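Local structure of ATP-dependent 6-phosphofructokinase isozyme 2 (Escherichia coli, 3UQD) at residues E182-N187 against K219-S224. The protein catalyses the ATP-dependent phosphorylation of D-fructose 6-phosphate to fructose 1,6-bisphosphate, the first committing step of glycolysis, and works as a homodimer. Residues are numbered along the deposited sequence; the frame is centred on the assembly and turned at random.
Sequences ELVKPN and KRVVVS. With ATP (adenosine-5'-triphosphate), chain E; ATP (adenosine-5'-triphosphate), chain M.
Arg220 holds Glu182 twice with one nitrogen. Its NH1 donates a hydrogen bond to Glu182 O (2.8 Å), which sits almost in the guanidinium plane. The same NH1 forms a salt bridge with Glu182 OE2 at 3.2 Å, reached on the anti side of the carboxylate. The side chains run side by side, their flat ends nearly coplanar, 23° apart. The arginine chain is extended as far as NE; a turn there (chi4 81°) swings NH1 to both acceptors. A leucine in its place is likely to leave Glu182 O without this donor and the carboxylate without its salt bridge.

Leu183 crosses Arg220 at about a right angle. Its CG stands anti to the backbone N (chi1 -178°), and CD2 touches both Arg220 CB and Val222 CG2. Val184 CG2 meets Val221 CG2 at 3.8 Å. Between the side chains the backbones pair in parallel: Val184 N bonds to Arg220 O, Val222 N to Val184 O, and Ser224 N to Pro186 O.

At the other end Lys185, Asn187 and Ser224 belong to the substrate ATP site; Asn187 also serves the second, inhibitory ATP. The bent chain of Lys185 brings NZ to 2.7 Å from Ser224 OG and 3.1 Å from O1B of ATP (chain E). Asn187 ND2 bridges both nucleotides, donating to O2B of ATP (chain E) at 3.0 Å and to O3G of ATP (chain M). Its OD1 caps the next helix at Glu190 N.

In this ribokinase-type PfkB fold, strand 183-184 lies between strand 162-166 of the parallel sheet and strand 221-224, which also pairs with 230-233 in an antiparallel sheet. Val221 and Val223 pack on helix 204-214, Leu183 and Val222 on Met275 of helix 272-286, and Lys185 and Ser224 on Met258 of helix 254-267.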
ATOM      1  N   GLU A 182      18.856 -33.503  13.836  1.00 41.43           N
ATOM      2  CA  GLU A 182      18.430 -33.502  15.235  1.00 34.25           C
ATOM      3  C   GLU A 182      17.131 -32.726  15.444  1.00 27.74           C
ATOM      4  O   GLU A 182      16.318 -33.084  16.295  1.00 27.64           O
ATOM      5  CB  GLU A 182      19.529 -32.914  16.126  1.00 34.03           C
ATOM      6  CG  GLU A 182      20.824 -33.703  16.129  1.00 43.42           C
ATOM      7  CD  GLU A 182      20.824 -34.839  17.133  1.00 49.60           C
ATOM      8  OE1 GLU A 182      21.690 -35.730  17.011  1.00 52.90           O
ATOM      9  OE2 GLU A 182      19.968 -34.843  18.045  1.00 48.82           O
ATOM     10  N   LEU A 183      16.945 -31.662  14.667  1.00 28.54           N
ATOM     11  CA  LEU A 183      15.813 -30.748  14.855  1.00 27.74           C
ATOM     12  C   LEU A 183      15.651 -29.828  13.648  1.00 27.13           C
ATOM     13  O   LEU A 183      16.629 -29.272  13.146  1.00 30.47           O
ATOM     14  CB  LEU A 183      16.009 -29.924  16.142  1.00 30.03           C
ATOM     15  CG  LEU A 183      15.013 -28.882  16.693  1.00 32.61           C
ATOM     16  CD1 LEU A 183      15.117 -27.545  15.983  1.00 43.35           C
ATOM     17  CD2 LEU A 183      13.580 -29.372  16.668  1.00 29.79           C
ATOM     18  N   VAL A 184      14.417 -29.681  13.176  1.00 26.07           N
ATOM     19  CA  VAL A 184      14.089 -28.661  12.188  1.00 28.25           C
ATOM     20  C   VAL A 184      12.926 -27.806  12.683  1.00 27.32           C
ATOM     21  O   VAL A 184      12.032 -28.299  13.380  1.00 20.76           O
ATOM     22  CB  VAL A 184      13.745 -29.259  10.808  1.00 30.18           C
ATOM     23  CG1 VAL A 184      15.004 -29.758  10.113  1.00 34.42           C
ATOM     24  CG2 VAL A 184      12.710 -30.376  10.941  1.00 25.61           C
ATOM     25  N   LYS A 185      12.953 -26.519  12.347  1.00 28.36           N
ATOM     26  CA  LYS A 185      11.864 -25.622  12.720  1.00 24.78           C
ATOM     27  C   LYS A 185      11.255 -24.952  11.496  1.00 20.46           C
ATOM     28  O   LYS A 185      11.558 -23.797  11.194  1.00 24.38           O
ATOM     29  CB  LYS A 185      12.330 -24.546  13.713  1.00 23.12           C
ATOM     30  CG  LYS A 185      11.170 -23.781  14.369  1.00 18.49           C
ATOM     31  CD  LYS A 185      11.508 -22.311  14.636  1.00 18.80           C
ATOM     32  CE  LYS A 185      11.633 -21.512  13.346  1.00 23.37           C
ATOM     33  NZ  LYS A 185      10.413 -21.627  12.481  1.00 19.40           N
ATOM     34  N   PRO A 186      10.393 -25.674  10.772  1.00 22.41           N
ATOM     35  CA  PRO A 186       9.697 -24.976   9.691  1.00 25.88           C
ATOM     36  C   PRO A 186       8.491 -24.238  10.261  1.00 29.24           C
ATOM     37  O   PRO A 186       7.899 -24.713  11.227  1.00 28.03           O
ATOM     38  CB  PRO A 186       9.248 -26.118   8.778  1.00 24.60           C
ATOM     39  CG  PRO A 186       9.043 -27.285   9.717  1.00 22.66           C
ATOM     40  CD  PRO A 186      10.053 -27.109  10.834  1.00 22.12           C
ATOM     41  N   ASN A 187       8.153 -23.083   9.701  1.00 28.78           N
ATOM     42  CA  ASN A 187       6.871 -22.466  10.015  1.00 30.50           C
ATOM     43  C   ASN A 187       5.824 -23.128   9.131  1.00 27.66           C
ATOM     44  O   ASN A 187       6.165 -24.018   8.355  1.00 34.44           O
ATOM     45  CB  ASN A 187       6.903 -20.935   9.836  1.00 24.01           C
ATOM     46  CG  ASN A 187       7.260 -20.500   8.419  1.00 20.13           C
ATOM     47  OD1 ASN A 187       7.240 -21.291   7.482  1.00 21.45           O
ATOM     48  ND2 ASN A 187       7.580 -19.220   8.262  1.00 24.90           N
ATOM     49  N   LYS A 219      14.845 -36.239  13.773  1.00 34.60           N
ATOM     50  CA  LYS A 219      14.408 -36.820  15.039  1.00 38.15           C
ATOM     51  C   LYS A 219      13.360 -35.943  15.718  1.00 32.79           C
ATOM     52  O   LYS A 219      12.510 -36.427  16.459  1.00 31.64           O
ATOM     53  CB  LYS A 219      15.596 -37.006  15.981  1.00 37.69           C
ATOM     54  CG  LYS A 219      16.816 -37.667  15.346  1.00 44.16           C
ATOM     55  CD  LYS A 219      17.946 -37.796  16.367  1.00 47.51           C
ATOM     56  CE  LYS A 219      19.307 -37.958  15.694  1.00 52.80           C
ATOM     57  NZ  LYS A 219      19.405 -39.186  14.857  1.00 54.77           N
ATOM     58  N   ARG A 220      13.436 -34.643  15.469  1.00 35.20           N
ATOM     59  CA  ARG A 220      12.491 -33.701  16.060  1.00 29.35           C
ATOM     60  C   ARG A 220      12.022 -32.699  15.027  1.00 31.55           C
ATOM     61  O   ARG A 220      12.820 -32.148  14.266  1.00 30.61           O
ATOM     62  CB  ARG A 220      13.122 -32.949  17.231  1.00 30.73           C
ATOM     63  CG  ARG A 220      13.661 -33.832  18.341  1.00 40.42           C
ATOM     64  CD  ARG A 220      14.492 -33.022  19.320  1.00 40.23           C
ATOM     65  NE  ARG A 220      15.236 -33.877  20.236  1.00 39.30           N
ATOM     66  CZ  ARG A 220      16.381 -34.478  19.932  1.00 40.75           C
ATOM     67  NH1 ARG A 220      16.919 -34.321  18.728  1.00 36.14           N
ATOM     68  NH2 ARG A 220      16.990 -35.236  20.833  1.00 46.20           N
ATOM     69  N   VAL A 221      10.717 -32.472  14.998  1.00 31.72           N
ATOM     70  CA  VAL A 221      10.151 -31.433  14.163  1.00 28.52           C
ATOM     71  C   VAL A 221       9.312 -30.527  15.042  1.00 30.46           C
ATOM     72  O   VAL A 221       8.352 -30.968  15.675  1.00 26.50           O
ATOM     73  CB  VAL A 221       9.281 -32.001  13.025  1.00 29.97           C
ATOM     74  CG1 VAL A 221       8.625 -30.867  12.248  1.00 27.43           C
ATOM     75  CG2 VAL A 221      10.118 -32.866  12.090  1.00 27.92           C
ATOM     76  N   VAL A 222       9.701 -29.262  15.105  1.00 28.87           N
ATOM     77  CA  VAL A 222       8.890 -28.269  15.779  1.00 30.50           C
ATOM     78  C   VAL A 222       8.379 -27.309  14.720  1.00 27.75           C
ATOM     79  O   VAL A 222       9.150 -26.552  14.141  1.00 29.68           O
ATOM     80  CB  VAL A 222       9.699 -27.495  16.838  1.00 32.65           C
ATOM     81  CG1 VAL A 222       8.833 -26.438  17.501  1.00 28.50           C
ATOM     82  CG2 VAL A 222      10.263 -28.452  17.880  1.00 30.80           C
ATOM     83  N   VAL A 223       7.083 -27.369  14.440  1.00 25.07           N
ATOM     84  CA  VAL A 223       6.479 -26.413  13.524  1.00 28.23           C
ATOM     85  C   VAL A 223       6.064 -25.176  14.305  1.00 25.95           C
ATOM     86  O   VAL A 223       5.243 -25.268  15.217  1.00 24.69           O
ATOM     87  CB  VAL A 223       5.240 -26.990  12.831  1.00 29.98           C
ATOM     88  CG1 VAL A 223       4.885 -26.152  11.608  1.00 27.22           C
ATOM     89  CG2 VAL A 223       5.474 -28.438  12.445  1.00 26.89           C
ATOM     90  N   SER A 224       6.643 -24.026  13.964  1.00 21.71           N
ATOM     91  CA  SER A 224       6.284 -22.785  14.637  1.00 18.96           C
ATOM     92  C   SER A 224       5.056 -22.184  13.963  1.00 22.27           C
ATOM     93  O   SER A 224       4.935 -22.206  12.739  1.00 24.56           O
ATOM     94  CB  SER A 224       7.460 -21.804  14.682  1.00 18.40           C
ATOM     95  OG  SER A 224       7.870 -21.397  13.390  1.00 23.58           O
TER
HETATM   96  PG  ATP E 401      10.748 -15.576  11.348  1.00 28.23           P
HETATM   97  O1G ATP E 401      11.284 -14.452  12.247  1.00 24.63           O
HETATM   98  O2G ATP E 401      11.964 -16.185  10.736  1.00 25.78           O
HETATM   99  O3G ATP E 401       9.799 -15.052  10.299  1.00 33.89           O
HETATM  100  PB  ATP E 401       9.266 -17.883  11.772  1.00 17.96           P
HETATM  101  O1B ATP E 401      10.303 -18.872  11.168  1.00 25.17           O
HETATM  102  O2B ATP E 401       8.199 -17.501  10.683  1.00 15.81           O
HETATM  103  O3B ATP E 401       9.997 -16.557  12.274  1.00 27.94           O
HETATM  104  PA  ATP E 401       7.254 -17.949  13.658  1.00 22.10           P
HETATM  105  O1A ATP E 401       6.696 -16.814  12.841  1.00 18.70           O
HETATM  106  O2A ATP E 401       6.204 -19.046  13.841  1.00 22.99           O
HETATM  107  O3A ATP E 401       8.535 -18.500  13.022  1.00 24.69           O
HETATM  108  O5' ATP E 401       7.665 -17.338  15.092  1.00 24.85           O
HETATM  109  C5' ATP E 401       8.250 -18.173  16.027  1.00 21.28           C
HETATM  110  C4' ATP E 401       7.781 -18.069  17.401  1.00 18.56           C
HETATM  111  O4' ATP E 401       7.722 -16.669  17.746  1.00 26.74           O
HETATM  112  C3' ATP E 401       6.388 -18.512  17.539  1.00 20.48           C
HETATM  113  O3' ATP E 401       6.308 -19.871  17.719  1.00 19.60           O
HETATM  114  C2' ATP E 401       5.961 -17.779  18.732  1.00 23.23           C
HETATM  115  O2' ATP E 401       6.512 -18.355  19.848  1.00 21.21           O
HETATM  116  C1' ATP E 401       6.568 -16.446  18.523  1.00 20.70           C
HETATM  117  N9  ATP E 401       5.663 -15.531  17.840  1.00 19.52           N
HETATM  118  C8  ATP E 401       5.696 -15.255  16.521  1.00 12.67           C
HETATM  119  N7  ATP E 401       4.696 -14.387  16.262  1.00 14.16           N
HETATM  120  C5  ATP E 401       4.034 -14.116  17.406  1.00 16.51           C
HETATM  121  C6  ATP E 401       2.947 -13.295  17.732  1.00 19.05           C
HETATM  122  N6  ATP E 401       2.262 -12.476  16.673  1.00 20.27           N
HETATM  123  N1  ATP E 401       2.527 -13.252  19.014  1.00 21.81           N
HETATM  124  C2  ATP E 401       3.136 -13.971  19.969  1.00 15.55           C
HETATM  125  N3  ATP E 401       4.177 -14.757  19.682  1.00 17.28           N
HETATM  126  C4  ATP E 401       4.648 -14.849  18.428  1.00 16.23           C
HETATM  127  PG  ATP M 401       8.774 -15.998   6.411  0.90 36.04           P
HETATM  128  O1G ATP M 401       9.070 -16.169   7.867  0.90 32.54           O
HETATM  129  O2G ATP M 401      10.089 -15.655   5.706  0.90 35.37           O
HETATM  130  O3G ATP M 401       8.147 -17.236   5.835  0.90 39.32           O
HETATM  131  PB  ATP M 401       7.881 -13.617   7.311  0.90 42.40           P
HETATM  132  O1B ATP M 401       8.830 -12.488   6.723  0.90 38.22           O
HETATM  133  O2B ATP M 401       8.373 -14.116   8.690  0.90 49.91           O
HETATM  134  O3B ATP M 401       7.837 -14.798   6.258  0.90 41.19           O
HETATM  135  PA  ATP M 401       5.465 -13.133   6.280  0.90116.63           P
HETATM  136  O1A ATP M 401       5.658 -11.917   5.406  0.90115.99           O
HETATM  137  O2A ATP M 401       5.659 -14.432   5.486  0.90118.53           O
HETATM  138  O3A ATP M 401       6.447 -13.026   7.430  0.90115.38           O
HETATM  139  O5' ATP M 401       3.986 -13.054   6.900  0.90 72.33           O
HETATM  140  C5' ATP M 401       3.743 -12.146   7.905  0.90 68.97           C
HETATM  141  C4' ATP M 401       3.550 -10.760   7.516  0.90 63.07           C
HETATM  142  O4' ATP M 401       3.918 -10.596   6.126  0.90 59.57           O
HETATM  143  C3' ATP M 401       2.121 -10.443   7.621  0.90 66.25           C
HETATM  144  O3' ATP M 401       1.976  -9.205   8.192  0.90 65.19           O
HETATM  145  C2' ATP M 401       1.650 -10.407   6.235  0.90 69.00           C
HETATM  146  O2' ATP M 401       0.641  -9.498   6.113  0.90 76.49           O
HETATM  147  C1' ATP M 401       2.843  -9.939   5.503  0.90 61.82           C
HETATM  148  N9  ATP M 401       2.759 -10.146   4.059  0.90 51.43           N
HETATM  149  C8  ATP M 401       3.300 -11.167   3.377  0.90 43.27           C
HETATM  150  N7  ATP M 401       3.001 -10.997   2.069  0.90 39.42           N
HETATM  151  C5  ATP M 401       2.275  -9.870   1.925  0.90 43.30           C
HETATM  152  C6  ATP M 401       1.701  -9.211   0.828  0.90 44.23           C
HETATM  153  N6  ATP M 401       1.842  -9.762  -0.565  0.90 39.06           N
HETATM  154  N1  ATP M 401       1.019  -8.070   1.045  0.90 47.70           N
HETATM  155  C2  ATP M 401       0.885  -7.568   2.286  0.90 47.87           C
HETATM  156  N3  ATP M 401       1.423  -8.176   3.347  0.90 49.93           N
HETATM  157  C4  ATP M 401       2.116  -9.317   3.203  0.90 46.90           C